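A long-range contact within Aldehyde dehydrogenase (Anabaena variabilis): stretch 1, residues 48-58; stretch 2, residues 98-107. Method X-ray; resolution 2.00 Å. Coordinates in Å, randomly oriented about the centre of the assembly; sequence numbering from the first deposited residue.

Stretch 1 48-58: GVEGRITTLQQ
Stretch 2 98-107: WCGLAPELLQ

Two helices lie side by side here and run in nearly opposite directions: their N-to-C axes make an angle of 171° and approach to 9.5 Å. Stretch 1 is regular helix, with phi/psi close to -62/-42 from Val49 to Gln58 and an unbroken i to i+4 ladder that starts with Arg52 N to Gly48 O at 3.0 Å and runs to Gln58 N to Thr54 O at 2.9 Å, where the helix continues beyond the stretch. Gly48, at 81/155, stands outside that conformation; a CB there would jam against the preceding carbonyl, so the backbone itself calls for glycine.

Stretch 2 is already helical at Trp98, continuing a helix begun earlier, but it kinks where the nitrogens of Pro103 and Glu104 make no bond to the turn before. Proline has no amide hydrogen to give. Ala102 N still reaches Trp98 O at 3.0 Å; beyond the kink the link from Leu105 N to Leu101 O is weak at 3.4 Å, while Leu106 N returns to Ala102 O at 3.0 Å. Leu106 relaxes to -100/-1, and Gln107, at -73/134, leaves the helix.

Two CA pairs fix the register: Ile53 CA sits 5.6 Å from Cys99 CA, and Val49 CA 6.2 Å from Pro103 CA. Each step is four residues, forward in one helix and backward in the other, as an antiparallel pair requires. In all, 358 Å² is buried. No hydrogen bond crosses the interface; shape and apolar contact do the work.

Val49 (chi1 p) points toward the partner helix. Val49 CG2 lies 3.7 Å from Ala102 CB and 3.5 Å from Leu106 CD1, so one methyl touches residues a helical turn apart. Leu106, in the mt rotamer, also points toward stretch 1, and Leu106 CD1 meets Arg52 NH2 at 3.6 Å. That methyl lies at the edge of the guanidinium, near its plane. Arg52 (chi1 to chi3 m, t, m) has its NE, NH1 and NH2 hydrogen-bonded elsewhere in the structure.

One turn on, Ile53 (mt) points toward stretch 2 and reaches two neighbours. Ile53 CD1 packs 3.6 Å from Pro103 CG and comes within 3.2 Å of Cys99 O, a tight van der Waals touch on a backbone carbonyl, while Ile53 CG2 lies 3.7 Å from Cys99 SG. The proline ring, C-gamma exo, thus offers an apolar surface to stretch 1. Glu50 (chi1 m, chi2 m), an exposed residue, starts sideways but curls inward until Glu50 OE2 is 3.5 Å from Pro103 CG, a contact without a polar partner.

Cys99 (chi1 m) points toward stretch 1 and has the largest covered area, 88 Å². Besides touching Ile53, Cys99 SG meets Leu56 CB at 4.1 Å and Gln57 NE2 at 3.7 Å. Gln57 (chi1 m, chi2 m) leaves its backbone sideways and bends its amide inward. The rule is compact: apolar side chains at steps of three or four residues, the helical spacing that keeps them on one face, while the ends of Glu50, Arg52 and Gln57 come nearer than their sideways CA-to-CB bonds suggest.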

ATOM      1  N   GLY A  48      23.827   9.039   0.331  1.00 33.51           N
ATOM      2  CA  GLY A  48      23.777   7.873   1.193  1.00 33.27           C
ATOM      3  C   GLY A  48      23.145   8.134   2.556  1.00 33.71           C
ATOM      4  O   GLY A  48      23.129   9.269   3.074  1.00 31.90           O
ATOM      5  N   VAL A  49      22.620   7.071   3.148  1.00 32.20           N
ATOM      6  CA  VAL A  49      21.929   7.213   4.416  1.00 33.57           C
ATOM      7  C   VAL A  49      22.792   7.837   5.522  1.00 33.00           C
ATOM      8  O   VAL A  49      22.284   8.591   6.340  1.00 31.33           O
ATOM      9  CB  VAL A  49      21.349   5.867   4.906  1.00 33.45           C
ATOM     10  CG1 VAL A  49      22.430   4.874   5.250  1.00 36.75           C
ATOM     11  CG2 VAL A  49      20.447   6.117   6.108  1.00 34.02           C
ATOM     12  N   GLU A  50      24.089   7.571   5.524  1.00 33.98           N
ATOM     13  CA  GLU A  50      24.933   8.119   6.598  1.00 37.25           C
ATOM     14  C   GLU A  50      25.102   9.632   6.434  1.00 36.91           C
ATOM     15  O   GLU A  50      25.091  10.378   7.405  1.00 35.83           O
ATOM     16  CB  GLU A  50      26.299   7.407   6.680  1.00 41.24           C
ATOM     17  CG  GLU A  50      26.255   5.944   7.159  1.00 42.23           C
ATOM     18  CD  GLU A  50      25.684   5.766   8.577  1.00 44.35           C
ATOM     19  OE1 GLU A  50      25.643   6.712   9.428  1.00 45.97           O
ATOM     20  OE2 GLU A  50      25.263   4.640   8.861  1.00 47.12           O
ATOM     21  N   GLY A  51      25.292  10.076   5.205  1.00 37.31           N
ATOM     22  CA  GLY A  51      25.312  11.505   4.916  1.00 36.59           C
ATOM     23  C   GLY A  51      23.972  12.189   5.273  1.00 33.50           C
ATOM     24  O   GLY A  51      23.980  13.301   5.786  1.00 33.36           O
ATOM     25  N   ARG A  52      22.836  11.525   5.006  1.00 31.29           N
ATOM     26  CA  ARG A  52      21.528  12.117   5.283  1.00 29.24           C
ATOM     27  C   ARG A  52      21.309  12.251   6.771  1.00 29.57           C
ATOM     28  O   ARG A  52      20.761  13.271   7.211  1.00 30.22           O
ATOM     29  CB  ARG A  52      20.352  11.381   4.610  1.00 27.38           C
ATOM     30  CG  ARG A  52      20.418  11.503   3.106  1.00 28.04           C
ATOM     31  CD  ARG A  52      19.225  10.942   2.377  1.00 27.77           C
ATOM     32  NE  ARG A  52      19.036   9.486   2.528  1.00 26.19           N
ATOM     33  CZ  ARG A  52      19.534   8.550   1.732  1.00 27.19           C
ATOM     34  NH1 ARG A  52      20.275   8.858   0.685  1.00 26.72           N
ATOM     35  NH2 ARG A  52      19.238   7.275   1.978  1.00 26.40           N
ATOM     36  N   ILE A  53      21.741  11.242   7.527  1.00 29.52           N
ATOM     37  CA  ILE A  53      21.747  11.272   8.999  1.00 29.48           C
ATOM     38  C   ILE A  53      22.563  12.446   9.490  1.00 30.73           C
ATOM     39  O   ILE A  53      22.097  13.202  10.331  1.00 29.87           O
ATOM     40  CB  ILE A  53      22.254   9.940   9.612  1.00 31.03           C
ATOM     41  CG1 ILE A  53      21.252   8.823   9.312  1.00 30.21           C
ATOM     42  CG2 ILE A  53      22.397  10.039  11.136  1.00 32.19           C
ATOM     43  CD1 ILE A  53      21.778   7.417   9.594  1.00 31.82           C
ATOM     44  N   THR A  54      23.773  12.626   8.990  1.00 32.73           N
ATOM     45  CA  THR A  54      24.579  13.770   9.460  1.00 34.38           C
ATOM     46  C   THR A  54      23.812  15.088   9.292  1.00 34.16           C
ATOM     47  O   THR A  54      23.758  15.899  10.185  1.00 33.72           O
ATOM     48  CB  THR A  54      25.921  13.797   8.732  1.00 36.09           C
ATOM     49  OG1 THR A  54      26.618  12.607   9.088  1.00 37.07           O
ATOM     50  CG2 THR A  54      26.790  15.038   9.103  1.00 39.30           C
ATOM     51  N   THR A  55      23.202  15.251   8.128  1.00 33.76           N
ATOM     52  CA  THR A  55      22.460  16.433   7.785  1.00 34.07           C
ATOM     53  C   THR A  55      21.264  16.644   8.703  1.00 32.78           C
ATOM     54  O   THR A  55      21.060  17.731   9.184  1.00 33.28           O
ATOM     55  CB  THR A  55      21.977  16.302   6.324  1.00 33.65           C
ATOM     56  OG1 THR A  55      23.111  16.222   5.473  1.00 33.75           O
ATOM     57  CG2 THR A  55      21.206  17.462   5.895  1.00 34.96           C
ATOM     58  N   LEU A  56      20.483  15.598   8.960  1.00 31.29           N
ATOM     59  CA  LEU A  56      19.327  15.714   9.841  1.00 30.60           C
ATOM     60  C   LEU A  56      19.787  16.094  11.243  1.00 30.01           C
ATOM     61  O   LEU A  56      19.156  16.928  11.914  1.00 27.43           O
ATOM     62  CB  LEU A  56      18.512  14.395   9.873  1.00 31.20           C
ATOM     63  CG  LEU A  56      17.350  14.293   8.887  1.00 35.30           C
ATOM     64  CD1 LEU A  56      16.291  15.348   9.127  1.00 38.53           C
ATOM     65  CD2 LEU A  56      17.754  14.451   7.452  1.00 37.23           C
ATOM     66  N   GLN A  57      20.892  15.510  11.703  1.00 30.31           N
ATOM     67  CA  GLN A  57      21.418  15.896  13.016  1.00 33.18           C
ATOM     68  C   GLN A  57      21.888  17.362  13.040  1.00 33.24           C
ATOM     69  O   GLN A  57      21.773  18.023  14.076  1.00 33.22           O
ATOM     70  CB  GLN A  57      22.545  14.939  13.484  1.00 35.06           C
ATOM     71  CG  GLN A  57      21.989  13.533  13.791  1.00 35.04           C
ATOM     72  CD  GLN A  57      21.149  13.464  15.081  1.00 35.27           C
ATOM     73  OE1 GLN A  57      21.447  14.103  16.073  1.00 39.06           O
ATOM     74  NE2 GLN A  57      20.117  12.663  15.066  1.00 35.05           N
ATOM     75  N   GLN A  58      22.462  17.847  11.940  1.00 33.89           N
ATOM     76  CA  GLN A  58      22.827  19.277  11.833  1.00 35.83           C
ATOM     77  C   GLN A  58      21.574  20.145  11.932  1.00 34.00           C
ATOM     78  O   GLN A  58      21.607  21.190  12.578  1.00 33.22           O
ATOM     79  CB  GLN A  58      23.542  19.628  10.510  1.00 37.92           C
ATOM     80  CG  GLN A  58      25.028  19.471  10.528  1.00 43.81           C
ATOM     81  CD  GLN A  58      25.677  19.163   9.169  1.00 47.76           C
ATOM     82  OE1 GLN A  58      25.055  19.229   8.098  1.00 44.96           O
ATOM     83  NE2 GLN A  58      26.979  18.827   9.225  1.00 51.33           N
ATOM     84  N   TRP A  98      14.605   7.585  14.088  1.00 27.81           N
ATOM     85  CA  TRP A  98      14.714   7.268  12.669  1.00 26.88           C
ATOM     86  C   TRP A  98      16.153   7.278  12.152  1.00 28.81           C
ATOM     87  O   TRP A  98      16.499   6.468  11.323  1.00 25.64           O
ATOM     88  CB  TRP A  98      13.844   8.221  11.827  1.00 26.82           C
ATOM     89  CG  TRP A  98      12.402   7.897  11.928  1.00 26.12           C
ATOM     90  CD1 TRP A  98      11.395   8.680  12.434  1.00 26.26           C
ATOM     91  CD2 TRP A  98      11.788   6.659  11.526  1.00 27.18           C
ATOM     92  NE1 TRP A  98      10.199   7.983  12.370  1.00 26.79           N
ATOM     93  CE2 TRP A  98      10.412   6.764  11.793  1.00 27.00           C
ATOM     94  CE3 TRP A  98      12.270   5.500  10.930  1.00 28.88           C
ATOM     95  CZ2 TRP A  98       9.514   5.732  11.527  1.00 27.63           C
ATOM     96  CZ3 TRP A  98      11.382   4.477  10.657  1.00 30.45           C
ATOM     97  CH2 TRP A  98      10.016   4.608  10.972  1.00 28.04           C
ATOM     98  N   CYS A  99      16.992   8.206  12.619  1.00 29.84           N
ATOM     99  CA  CYS A  99      18.409   8.157  12.244  1.00 31.86           C
ATOM    100  C   CYS A  99      19.062   6.821  12.642  1.00 30.73           C
ATOM    101  O   CYS A  99      19.937   6.261  11.926  1.00 30.81           O
ATOM    102  CB  CYS A  99      19.182   9.317  12.874  1.00 34.55           C
ATOM    103  SG  CYS A  99      18.911  10.893  12.026  1.00 34.70           S
ATOM    104  N   GLY A 100      18.645   6.316  13.788  1.00 30.56           N
ATOM    105  CA  GLY A 100      19.131   5.046  14.290  1.00 30.31           C
ATOM    106  C   GLY A 100      18.670   3.870  13.471  1.00 31.83           C
ATOM    107  O   GLY A 100      19.426   2.886  13.298  1.00 30.98           O
ATOM    108  N   LEU A 101      17.433   3.916  12.989  1.00 30.64           N
ATOM    109  CA  LEU A 101      16.874   2.731  12.333  1.00 34.03           C
ATOM    110  C   LEU A 101      17.238   2.655  10.880  1.00 31.51           C
ATOM    111  O   LEU A 101      17.324   1.583  10.335  1.00 32.97           O
ATOM    112  CB  LEU A 101      15.360   2.685  12.424  1.00 35.60           C
ATOM    113  CG  LEU A 101      14.762   2.519  13.798  1.00 41.77           C
ATOM    114  CD1 LEU A 101      13.233   2.631  13.709  1.00 44.47           C
ATOM    115  CD2 LEU A 101      15.205   1.215  14.463  1.00 48.43           C
ATOM    116  N   ALA A 102      17.417   3.808  10.248  1.00 30.90           N
ATOM    117  CA  ALA A 102      17.509   3.853   8.791  1.00 28.90           C
ATOM    118  C   ALA A 102      18.631   3.009   8.141  1.00 29.90           C
ATOM    119  O   ALA A 102      18.346   2.377   7.116  1.00 30.70           O
ATOM    120  CB  ALA A 102      17.561   5.272   8.287  1.00 27.88           C
ATOM    121  N   PRO A 103      19.869   3.002   8.689  1.00 29.89           N
ATOM    122  CA  PRO A 103      20.946   2.263   7.976  1.00 31.11           C
ATOM    123  C   PRO A 103      20.602   0.801   7.774  1.00 33.27           C
ATOM    124  O   PRO A 103      20.822   0.242   6.709  1.00 35.46           O
ATOM    125  CB  PRO A 103      22.177   2.473   8.878  1.00 31.91           C
ATOM    126  CG  PRO A 103      21.892   3.812   9.512  1.00 31.76           C
ATOM    127  CD  PRO A 103      20.415   3.757   9.836  1.00 30.18           C
ATOM    128  N   GLU A 104      20.042   0.182   8.794  1.00 36.77           N
ATOM    129  CA  GLU A 104      19.728  -1.227   8.719  1.00 39.55           C
ATOM    130  C   GLU A 104      18.602  -1.457   7.729  1.00 36.85           C
ATOM    131  O   GLU A 104      18.612  -2.426   6.995  1.00 35.98           O
ATOM    132  CB  GLU A 104      19.339  -1.727  10.070  1.00 45.19           C
ATOM    133  CG  GLU A 104      18.880  -3.157  10.117  1.00 58.22           C
ATOM    134  CD  GLU A 104      17.534  -3.253  10.816  1.00 73.19           C
ATOM    135  OE1 GLU A 104      16.982  -2.178  11.194  1.00 79.91           O
ATOM    136  OE2 GLU A 104      17.029  -4.390  10.984  1.00 84.56           O
ATOM    137  N   LEU A 105      17.652  -0.539   7.673  1.00 34.70           N
ATOM    138  CA  LEU A 105      16.522  -0.689   6.758  1.00 34.94           C
ATOM    139  C   LEU A 105      16.912  -0.466   5.313  1.00 34.52           C
ATOM    140  O   LEU A 105      16.212  -0.948   4.431  1.00 36.23           O
ATOM    141  CB  LEU A 105      15.355   0.266   7.152  1.00 35.58           C
ATOM    142  CG  LEU A 105      14.789  -0.033   8.554  1.00 36.84           C
ATOM    143  CD1 LEU A 105      13.750   0.992   8.973  1.00 35.15           C
ATOM    144  CD2 LEU A 105      14.183  -1.436   8.644  1.00 38.78           C
ATOM    145  N   LEU A 106      17.983   0.289   5.049  1.00 32.95           N
ATOM    146  CA  LEU A 106      18.346   0.631   3.685  1.00 35.84           C
ATOM    147  C   LEU A 106      19.480  -0.225   3.104  1.00 42.57           C
ATOM    148  O   LEU A 106      19.881  -0.032   1.967  1.00 44.10           O
ATOM    149  CB  LEU A 106      18.739   2.072   3.596  1.00 37.79           C
ATOM    150  CG  LEU A 106      17.648   3.083   3.936  1.00 40.03           C
ATOM    151  CD1 LEU A 106      18.278   4.431   3.880  1.00 43.18           C
ATOM    152  CD2 LEU A 106      16.516   3.030   2.944  1.00 45.14           C
ATOM    153  N   GLN A 107      20.004  -1.153   3.881  1.00 43.37           N
ATOM    154  CA  GLN A 107      21.177  -1.915   3.429  1.00 50.99           C
ATOM    155  C   GLN A 107      20.773  -2.923   2.327  1.00 52.11           C
ATOM    156  O   GLN A 107      19.755  -3.604   2.452  1.00 54.61           O
ATOM    157  CB  GLN A 107      21.829  -2.628   4.613  1.00 53.42           C
ATOM    158  CG  GLN A 107      21.051  -3.835   5.096  1.00 59.32           C
ATOM    159  CD  GLN A 107      21.435  -4.260   6.502  1.00 70.00           C
ATOM    160  OE1 GLN A 107      22.550  -3.993   6.969  1.00 74.57           O
ATOM    161  NE2 GLN A 107      20.500  -4.921   7.196  1.00 75.23           N
TER